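Local coordinates for glycosyl hydrolase family 62 protein (Coprinopsis cinerea, PDB 5B6T) that is an alpha-L-arabinofuranosidase of glycoside hydrolase family 62 that probably removes arabinofuranosyl side groups from arabinoxylan, at residues A[123-128]-A[139-144]; A[129-134]-A[163-168]; A[152-157]-A[229-234]. All coordinates share one frame; numbering follows the deposited sequence.

In the fold
The three contacts converge on one blade of a five-bladed beta-propeller, the antiparallel sheet of strands 142-148, 152-158, 163-170 and 182-186. Contact 1 is partly buried and meets this sheet at the start of its first strand. Contacts 2 and 3 are buried. Contact 2 packs the short helix 130-135 on strand 163-170, and contact 3 sets a loop of the following blade against strand 152-158. In contact 1 an indole has Met128 over a face and Tyr125 at its edge, whereas in contacts 2 and 3 an isoleucine covers a ring. Contacts 1 and 2 lie about 9 Å apart between centres and are joined by the Tyr125-Ser167 hydrogen bond; the centre of contact 3 is about 17 Å from that of contact 1.

Contact 1: A[123-128]-A[139-144]; sequences TFYSGM and GHWVDM
Trp141 meets Tyr125 and Met128 at a junction between two blades of the five-bladed beta-propeller of this family. The loop holding Tyr125 and Met128 leaves strand 122-123 at the edge of one blade. Trp141 stands just before strand 142-148, the first strand of the next blade. The indole carries the contact. Its CG lies anti to the backbone N (chi1 -173°), and the ring reaches toward the loop. Met128 lies over one face. Its CG packs 3.8 Å from Trp141 CE3 and makes a CH-pi contact with the six-membered ring. The sulfur lies obliquely to the ring as a looser Met-aromatic contact. The methionine chain is straight as far as SD and then bends (chi3 -63°), which brings Met128 CE within 3.8 Å of Trp141 CB. The backbone also comes close, with Met128 CA 3.6 Å from Trp141 CZ3. Met144 CE covers the opposite face of the indole, so the ring is sandwiched between two methionines. Tyr125 approaches the rim of the indole instead. The two ring planes are inclined at 48°, which makes the pair oblique. The polar atoms of both rings are held by the second blade: Trp141 NE1 is hydrogen-bonded to Ser157 OG and Tyr125 OH to Ser167 OG. The two bonds run to neighbouring strands of one sheet, 152-158 and 163-170. At the rim of the indole, Tyr125 CD2 lies near its plane, 3.6 Å from Trp141 CH2.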
loop_
_atom_site.group_PDB
_atom_site.type_symbol
_atom_site.label_atom_id
_atom_site.label_comp_id
_atom_site.label_asym_id
_atom_site.label_seq_id
_atom_site.Cartn_x
_atom_site.Cartn_y
_atom_site.Cartn_z
ATOM N N THR A 123 -18.552 0.045 -4.320
ATOM C CA THR A 123 -18.025 -0.771 -3.233
ATOM C C THR A 123 -18.033 -2.277 -3.553
ATOM O O THR A 123 -18.846 -2.743 -4.360
ATOM C CB THR A 123 -18.746 -0.515 -1.916
ATOM O OG1 THR A 123 -20.131 -0.828 -2.064
ATOM C CG2 THR A 123 -18.593 0.934 -1.486
ATOM N N PHE A 124 -17.092 -3.001 -2.935
ATOM C CA PHE A 124 -16.943 -4.437 -3.119
ATOM C C PHE A 124 -17.914 -5.231 -2.232
ATOM O O PHE A 124 -18.115 -6.442 -2.432
ATOM C CB PHE A 124 -15.503 -4.843 -2.749
ATOM C CG PHE A 124 -14.447 -4.439 -3.735
ATOM C CD1 PHE A 124 -14.422 -4.974 -5.013
ATOM C CD2 PHE A 124 -13.440 -3.527 -3.377
ATOM C CE1 PHE A 124 -13.435 -4.645 -5.904
ATOM C CE2 PHE A 124 -12.428 -3.200 -4.282
ATOM C CZ PHE A 124 -12.439 -3.757 -5.548
ATOM N N TYR A 125 -18.443 -4.591 -1.188
ATOM C CA TYR A 125 -19.412 -5.210 -0.298
ATOM C C TYR A 125 -20.564 -4.236 -0.082
ATOM O O TYR A 125 -20.400 -3.044 -0.207
ATOM C CB TYR A 125 -18.802 -5.467 1.079
ATOM C CG TYR A 125 -17.504 -6.278 1.138
ATOM C CD1 TYR A 125 -17.528 -7.663 1.208
ATOM C CD2 TYR A 125 -16.277 -5.639 1.236
ATOM C CE1 TYR A 125 -16.352 -8.375 1.315
ATOM C CE2 TYR A 125 -15.107 -6.333 1.359
ATOM C CZ TYR A 125 -15.133 -7.687 1.413
ATOM O OH TYR A 125 -13.947 -8.378 1.569
ATOM N N SER A 126 -21.701 -4.747 0.362
ATOM C CA SER A 126 -22.832 -3.871 0.670
ATOM C C SER A 126 -22.653 -3.066 1.986
ATOM O O SER A 126 -23.276 -2.023 2.188
ATOM C CB SER A 126 -24.134 -4.698 0.645
ATOM O OG SER A 126 -24.164 -5.560 1.774
ATOM N N GLY A 127 -21.748 -3.512 2.848
ATOM C CA GLY A 127 -21.439 -2.850 4.103
ATOM C C GLY A 127 -20.295 -3.614 4.732
ATOM O O GLY A 127 -19.799 -4.552 4.139
ATOM N N MET A 128 -19.897 -3.237 5.931
ATOM C CA MET A 128 -18.834 -3.939 6.617
ATOM C C MET A 128 -19.263 -5.374 6.900
ATOM O O MET A 128 -20.288 -5.588 7.533
ATOM C CB MET A 128 -18.469 -3.247 7.912
ATOM C CG MET A 128 -17.193 -3.780 8.542
ATOM S SD MET A 128 -16.701 -2.969 10.069
ATOM C CE MET A 128 -16.415 -1.287 9.484
ATOM N N GLY A 139 -10.961 -0.439 16.364
ATOM C CA GLY A 139 -10.134 -0.168 15.181
ATOM C C GLY A 139 -10.886 0.534 14.049
ATOM O O GLY A 139 -11.911 1.205 14.227
ATOM N N HIS A 140 -10.346 0.356 12.844
ATOM C CA HIS A 140 -10.808 1.012 11.624
ATOM C C HIS A 140 -10.576 0.065 10.475
ATOM O O HIS A 140 -9.551 -0.592 10.445
ATOM C CB HIS A 140 -9.990 2.276 11.378
ATOM C CG HIS A 140 -10.093 3.249 12.498
ATOM N ND1 HIS A 140 -11.116 4.169 12.572
ATOM C CD2 HIS A 140 -9.340 3.416 13.609
ATOM C CE1 HIS A 140 -10.997 4.850 13.703
ATOM N NE2 HIS A 140 -9.905 4.441 14.326
ATOM N N TRP A 141 -11.542 -0.047 9.577
ATOM C CA TRP A 141 -11.462 -0.917 8.428
ATOM C C TRP A 141 -10.705 -0.205 7.307
ATOM O O TRP A 141 -11.234 0.738 6.678
ATOM C CB TRP A 141 -12.865 -1.307 8.007
ATOM C CG TRP A 141 -12.919 -2.332 6.943
ATOM C CD1 TRP A 141 -12.009 -3.311 6.674
ATOM C CD2 TRP A 141 -14.013 -2.565 6.070
ATOM N NE1 TRP A 141 -12.443 -4.107 5.654
ATOM C CE2 TRP A 141 -13.676 -3.665 5.252
ATOM C CE3 TRP A 141 -15.240 -1.930 5.868
ATOM C CZ2 TRP A 141 -14.527 -4.135 4.265
ATOM C CZ3 TRP A 141 -16.077 -2.403 4.882
ATOM C CH2 TRP A 141 -15.725 -3.501 4.101
ATOM N N VAL A 142 -9.469 -0.665 7.055
ATOM C CA VAL A 142 -8.531 0.083 6.248
ATOM C C VAL A 142 -7.690 -0.807 5.340
ATOM O O VAL A 142 -7.615 -2.003 5.521
ATOM C CB VAL A 142 -7.588 0.961 7.129
ATOM C CG1 VAL A 142 -8.419 1.984 7.899
ATOM C CG2 VAL A 142 -6.658 0.147 8.036
ATOM N N ASP A 143 -7.075 -0.150 4.351
ATOM C CA ASP A 143 -5.944 -0.692 3.577
ATOM C C ASP A 143 -6.323 -1.901 2.737
ATOM O O ASP A 143 -5.903 -3.047 2.992
ATOM C CB ASP A 143 -4.733 -0.927 4.500
ATOM C CG ASP A 143 -4.307 0.341 5.200
ATOM O OD1 ASP A 143 -4.625 1.434 4.688
ATOM O OD2 ASP A 143 -3.622 0.280 6.244
ATOM N N MET A 144 -7.136 -1.594 1.742
ATOM C CA MET A 144 -7.755 -2.575 0.861
ATOM C C MET A 144 -6.776 -2.949 -0.237
ATOM O O MET A 144 -6.227 -2.058 -0.902
ATOM C CB MET A 144 -9.016 -1.959 0.240
ATOM C CG MET A 144 -9.927 -1.265 1.231
ATOM S SD MET A 144 -10.569 -2.386 2.477
ATOM C CE MET A 144 -11.342 -1.209 3.600
#

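Contact 2: A[129-134]-A[163-168]; sequences PAIIRN and HLYRSQ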
loop_
_atom_site.group_PDB
_atom_site.type_symbol
_atom_site.label_atom_id
_atom_site.label_comp_id
_atom_site.label_asym_id
_atom_site.label_seq_id
_atom_site.Cartn_x
_atom_site.Cartn_y
_atom_site.Cartn_z
ATOM N N PRO A 129 -18.487 -6.361 6.416
ATOM C CA PRO A 129 -18.825 -7.751 6.674
ATOM C C PRO A 129 -18.946 -8.088 8.148
ATOM O O PRO A 129 -18.240 -7.500 8.973
ATOM C CB PRO A 129 -17.660 -8.518 6.042
ATOM C CG PRO A 129 -17.206 -7.628 4.921
ATOM C CD PRO A 129 -17.349 -6.228 5.468
ATOM N N ALA A 130 -19.820 -9.043 8.457
ATOM C CA ALA A 130 -20.055 -9.423 9.853
ATOM C C ALA A 130 -18.780 -9.798 10.571
ATOM O O ALA A 130 -18.573 -9.381 11.703
ATOM C CB ALA A 130 -21.027 -10.583 9.949
ATOM N N ILE A 131 -17.906 -10.577 9.940
ATOM C CA ILE A 131 -16.695 -11.001 10.657
ATOM C C ILE A 131 -15.814 -9.805 11.046
ATOM O O ILE A 131 -15.084 -9.820 12.064
ATOM C CB ILE A 131 -15.917 -12.063 9.842
ATOM C CG1 ILE A 131 -14.892 -12.766 10.715
ATOM C CG2 ILE A 131 -15.300 -11.438 8.603
ATOM C CD1 ILE A 131 -14.317 -14.016 10.089
ATOM N N ILE A 132 -15.837 -8.769 10.210
ATOM C CA ILE A 132 -15.049 -7.577 10.490
ATOM C C ILE A 132 -15.719 -6.744 11.589
ATOM O O ILE A 132 -15.075 -6.328 12.543
ATOM C CB ILE A 132 -14.760 -6.753 9.196
ATOM C CG1 ILE A 132 -14.037 -7.656 8.193
ATOM C CG2 ILE A 132 -13.915 -5.529 9.525
ATOM C CD1 ILE A 132 -13.616 -6.980 6.900
ATOM N N ARG A 133 -17.032 -6.534 11.490
ATOM C CA ARG A 133 -17.756 -5.863 12.550
ATOM C C ARG A 133 -17.543 -6.566 13.891
ATOM O O ARG A 133 -17.453 -5.929 14.959
ATOM C CB ARG A 133 -19.253 -5.878 12.281
ATOM C CG ARG A 133 -19.691 -5.116 11.043
ATOM C CD ARG A 133 -21.196 -4.786 11.019
ATOM N NE ARG A 133 -22.059 -5.874 11.416
ATOM C CZ ARG A 133 -22.583 -6.795 10.610
ATOM N NH1 ARG A 133 -22.337 -6.822 9.293
ATOM N NH2 ARG A 133 -23.355 -7.727 11.146
ATOM N N ASN A 134 -17.498 -7.896 13.842
ATOM C CA ASN A 134 -17.418 -8.625 15.088
ATOM C C ASN A 134 -16.060 -8.534 15.780
ATOM O O ASN A 134 -15.992 -8.599 17.024
ATOM C CB ASN A 134 -17.823 -10.062 14.879
ATOM C CG ASN A 134 -19.320 -10.209 14.684
ATOM O OD1 ASN A 134 -20.116 -9.289 14.988
ATOM N ND2 ASN A 134 -19.717 -11.358 14.162
ATOM N N HIS A 163 -6.114 -8.110 12.918
ATOM C CA HIS A 163 -6.640 -9.100 11.986
ATOM C C HIS A 163 -6.377 -8.658 10.576
ATOM O O HIS A 163 -6.534 -7.489 10.258
ATOM C CB HIS A 163 -8.145 -9.301 12.161
ATOM C CG HIS A 163 -8.532 -9.574 13.577
ATOM N ND1 HIS A 163 -9.089 -8.613 14.390
ATOM C CD2 HIS A 163 -8.411 -10.688 14.334
ATOM C CE1 HIS A 163 -9.239 -9.106 15.610
ATOM N NE2 HIS A 163 -8.862 -10.375 15.591
ATOM N N LEU A 164 -5.964 -9.605 9.747
ATOM C CA LEU A 164 -5.899 -9.446 8.302
ATOM C C LEU A 164 -6.987 -10.322 7.710
ATOM O O LEU A 164 -7.012 -11.531 7.939
ATOM C CB LEU A 164 -4.539 -9.907 7.776
ATOM C CG LEU A 164 -4.355 -9.891 6.249
ATOM C CD1 LEU A 164 -4.362 -8.475 5.677
ATOM C CD2 LEU A 164 -3.054 -10.583 5.885
ATOM N N TYR A 165 -7.886 -9.718 6.955
ATOM C CA TYR A 165 -9.013 -10.418 6.344
ATOM C C TYR A 165 -8.789 -10.646 4.856
ATOM O O TYR A 165 -8.092 -9.853 4.181
ATOM C CB TYR A 165 -10.300 -9.613 6.493
ATOM C CG TYR A 165 -10.635 -9.276 7.924
ATOM C CD1 TYR A 165 -11.309 -10.172 8.713
ATOM C CD2 TYR A 165 -10.294 -8.048 8.475
ATOM C CE1 TYR A 165 -11.585 -9.879 10.035
ATOM C CE2 TYR A 165 -10.561 -7.742 9.811
ATOM C CZ TYR A 165 -11.217 -8.666 10.582
ATOM O OH TYR A 165 -11.539 -8.375 11.889
ATOM N N ARG A 166 -9.429 -11.699 4.345
ATOM C CA ARG A 166 -9.339 -12.036 2.926
ATOM C C ARG A 166 -10.671 -12.595 2.390
ATOM O O ARG A 166 -11.182 -13.580 2.940
ATOM C CB ARG A 166 -8.239 -13.057 2.707
ATOM C CG ARG A 166 -7.944 -13.378 1.246
ATOM C CD ARG A 166 -7.045 -14.576 1.016
ATOM N NE ARG A 166 -7.613 -15.807 1.584
ATOM C CZ ARG A 166 -8.558 -16.537 1.006
ATOM N NH1 ARG A 166 -9.050 -16.203 -0.164
ATOM N NH2 ARG A 166 -9.012 -17.615 1.618
ATOM N N SER A 167 -11.223 -11.938 1.362
ATOM C CA SER A 167 -12.365 -12.451 0.586
ATOM C C SER A 167 -11.867 -12.870 -0.766
ATOM O O SER A 167 -10.782 -12.459 -1.226
ATOM C CB SER A 167 -13.449 -11.387 0.392
ATOM O OG SER A 167 -14.095 -11.072 1.616
ATOM N N GLN A 168 -12.668 -13.687 -1.443
ATOM C CA GLN A 168 -12.345 -14.026 -2.820
ATOM C C GLN A 168 -13.558 -14.040 -3.713
ATOM O O GLN A 168 -14.691 -14.154 -3.232
ATOM C CB GLN A 168 -11.611 -15.367 -2.866
ATOM C CG GLN A 168 -12.387 -16.501 -2.200
ATOM C CD GLN A 168 -11.645 -17.805 -2.318
ATOM O OE1 GLN A 168 -10.497 -17.942 -1.841
ATOM N NE2 GLN A 168 -12.281 -18.785 -2.969
#
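Apolar packing between Ile132 and Tyr165 makes up most of this contact. Ile132 lies over one face of the phenol ring, with CG1 above the ring centre. The CG1 to Tyr165 centroid distance is 3.5 Å, and CG1 sits only 2° off the ring normal: a close CH-pi contact. With CG1 beside the backbone N (chi1 -58°) and CD1 extended from it, the branch runs across the ring, and Ile132 CD1 comes within 3.8 Å of Tyr165 CD2. The other branch, Ile132 CG2, lies 4.0 Å from Tyr165 CE2. Ile131 adds a looser touch, with its CG2 4.2 Å from Tyr165 CD1.

Polar bonding lies around this apolar patch. Tyr165 OH is hydrogen-bonded to Asp159 OD2, which also takes His163 ND1. The ring is therefore covered on a face and held at its hydroxyl end. Were Tyr165 replaced by an alanine, Ile132 CG1 would probably lose the ring beneath it and Asp159 one of its hydrogen-bond partners. Away from the helix, Arg166 NH1 donates to an in-plane lone pair of Gln168 OE1 (2.8 Å) and also meets His154 ND1.

Bonds of backbone N-H groups shape the helical side. Pro129 is the N-cap residue, and Arg133 N donates to Pro129 O at 3.0 Å. Asn134 N donates to Ala130 O at 2.8 Å. Ile131 N, in the first turn, is bonded to the Glu180 carboxylate.

Helix 130-135 belongs to the connection between two blades and lies on the third strand of the later one. This is a short helix packed against a four-stranded antiparallel blade of the GH62 five-bladed beta-propeller.

Contact 3: A[152-157]-A[229-234]; sequences LCHLFS and TSIAGP
Ile231 packs against His154 and Phe156, two residues on the same side of strand 152-158. The apolar contacts come first. The methyl CG2 of Ile231 sits over one face of the imidazole, 3.4 Å from His154 CG and displaced toward the ring's rim. It makes a CH-pi contact with the ring, 19° off the normal. The same methyl touches Phe156, with Ile231 CG2 3.6 Å from Phe156 CE1, and so serves both rings. It can do this because CG2 is anti to the backbone N while CG1 turns back beside that N (chi1 -62°). Ile231 CD1 also touches the imidazole, 3.7 Å from His154 CD2. At Phe156 the backbone takes part too: Ile231 O lies near the ring plane, 3.6 Å from Phe156 CZ.

The contact joins neighbouring blades of the five-bladed beta-propeller. His154 and Phe156 stand on the second strand of one blade. Ile231 belongs to the loop between strands 221-228 and 236-237 of the next.

Hydrogen bonds within the loop shape the turn that carries Ile231. Ser230 to Gly233 form a type I beta turn, closed by Gly233 N to Ser230 O at 3.0 Å. Ser230 OG also accepts from Ala232 N at 3.0 Å, an ST turn. The positive phi of Gly233 (83°) would press a side chain against the preceding carbonyl.

On the strand side, His154 ND1 is hydrogen-bonded to Arg166 NH1 of the adjoining strand. This bond is likely to limit the rotation of the ring whose face Ile231 covers. One residue earlier, the Cys148-Cys153 disulfide links strands 142-148 and 152-158.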
loop_
_atom_site.group_PDB
_atom_site.type_symbol
_atom_site.label_atom_id
_atom_site.label_comp_id
_atom_site.label_asym_id
_atom_site.label_seq_id
_atom_site.Cartn_x
_atom_site.Cartn_y
_atom_site.Cartn_z
ATOM N N LEU A 152 -8.843 -16.860 -9.448
ATOM C CA LEU A 152 -9.505 -16.108 -8.378
ATOM C C LEU A 152 -8.923 -14.731 -8.186
ATOM O O LEU A 152 -7.760 -14.502 -8.483
ATOM C CB LEU A 152 -9.306 -16.823 -7.040
ATOM C CG LEU A 152 -9.902 -18.221 -6.906
ATOM C CD1 LEU A 152 -9.459 -18.865 -5.590
ATOM C CD2 LEU A 152 -11.416 -18.161 -7.029
ATOM N N CYS A 153 -9.756 -13.828 -7.654
ATOM C CA CYS A 153 -9.335 -12.547 -7.130
ATOM C C CYS A 153 -9.530 -12.536 -5.636
ATOM O O CYS A 153 -10.516 -13.094 -5.135
ATOM C CB CYS A 153 -10.155 -11.420 -7.752
ATOM S SG CYS A 153 -9.940 -11.344 -9.541
ATOM N N HIS A 154 -8.561 -11.952 -4.936
ATOM C CA HIS A 154 -8.574 -11.867 -3.483
ATOM C C HIS A 154 -8.579 -10.412 -3.053
ATOM O O HIS A 154 -7.883 -9.588 -3.652
ATOM C CB HIS A 154 -7.343 -12.586 -2.874
ATOM C CG HIS A 154 -7.245 -14.032 -3.277
ATOM N ND1 HIS A 154 -7.712 -15.051 -2.480
ATOM C CD2 HIS A 154 -6.751 -14.618 -4.387
ATOM C CE1 HIS A 154 -7.523 -16.207 -3.099
ATOM N NE2 HIS A 154 -6.914 -15.969 -4.244
ATOM N N LEU A 155 -9.323 -10.128 -2.004
ATOM C CA LEU A 155 -9.402 -8.787 -1.460
ATOM C C LEU A 155 -9.028 -8.840 0.018
ATOM O O LEU A 155 -9.738 -9.441 0.851
ATOM C CB LEU A 155 -10.817 -8.226 -1.665
ATOM C CG LEU A 155 -11.107 -6.858 -1.020
ATOM C CD1 LEU A 155 -10.188 -5.767 -1.560
ATOM C CD2 LEU A 155 -12.556 -6.453 -1.212
ATOM N N PHE A 156 -7.881 -8.257 0.325
ATOM C CA PHE A 156 -7.381 -8.186 1.682
ATOM C C PHE A 156 -7.720 -6.845 2.312
ATOM O O PHE A 156 -7.783 -5.817 1.648
ATOM C CB PHE A 156 -5.853 -8.350 1.712
ATOM C CG PHE A 156 -5.369 -9.731 1.348
ATOM C CD1 PHE A 156 -5.198 -10.134 0.005
ATOM C CD2 PHE A 156 -5.075 -10.626 2.346
ATOM C CE1 PHE A 156 -4.736 -11.408 -0.288
ATOM C CE2 PHE A 156 -4.607 -11.883 2.045
ATOM C CZ PHE A 156 -4.436 -12.272 0.736
ATOM N N SER A 157 -7.850 -6.844 3.631
ATOM C CA SER A 157 -8.082 -5.635 4.393
ATOM C C SER A 157 -7.684 -5.865 5.862
ATOM O O SER A 157 -7.572 -7.009 6.334
ATOM C CB SER A 157 -9.553 -5.196 4.238
ATOM O OG SER A 157 -10.449 -6.088 4.879
ATOM N N THR A 229 2.918 -20.626 -0.623
ATOM C CA THR A 229 2.662 -21.107 -1.978
ATOM C C THR A 229 1.287 -20.677 -2.491
ATOM O O THR A 229 0.997 -20.841 -3.672
ATOM C CB THR A 229 2.760 -22.647 -2.056
ATOM O OG1 THR A 229 1.825 -23.226 -1.182
ATOM C CG2 THR A 229 4.103 -23.071 -1.657
ATOM N N SER A 230 0.406 -20.187 -1.624
ATOM C CA SER A 230 -0.918 -19.725 -2.053
ATOM C C SER A 230 -1.235 -18.354 -1.483
ATOM O O SER A 230 -0.848 -18.008 -0.362
ATOM C CB SER A 230 -1.975 -20.704 -1.538
ATOM O OG SER A 230 -3.300 -20.253 -1.794
ATOM N N ILE A 231 -2.020 -17.602 -2.228
ATOM C CA ILE A 231 -2.538 -16.335 -1.729
ATOM C C ILE A 231 -3.392 -16.566 -0.468
ATOM O O ILE A 231 -3.462 -15.692 0.410
ATOM C CB ILE A 231 -3.330 -15.598 -2.843
ATOM C CG1 ILE A 231 -2.419 -15.256 -4.046
ATOM C CG2 ILE A 231 -3.976 -14.344 -2.269
ATOM C CD1 ILE A 231 -3.159 -14.879 -5.320
ATOM N N ALA A 232 -4.037 -17.725 -0.377
ATOM C CA ALA A 232 -4.860 -18.090 0.772
ATOM C C ALA A 232 -4.067 -18.596 1.971
ATOM O O ALA A 232 -4.655 -18.919 2.995
ATOM C CB ALA A 232 -5.895 -19.129 0.359
ATOM N N GLY A 233 -2.737 -18.613 1.885
ATOM C CA GLY A 233 -1.912 -19.066 2.988
ATOM C C GLY A 233 -1.817 -20.579 2.971
ATOM O O GLY A 233 -2.197 -21.227 1.998
ATOM N N PRO A 234 -1.265 -21.170 4.039
ATOM C CA PRO A 234 -0.772 -20.585 5.266
ATOM C C PRO A 234 0.522 -19.790 5.016
ATOM O O PRO A 234 1.288 -20.112 4.112
ATOM C CB PRO A 234 -0.512 -21.824 6.135
ATOM C CG PRO A 234 -0.102 -22.869 5.170
ATOM C CD PRO A 234 -0.845 -22.578 3.886
#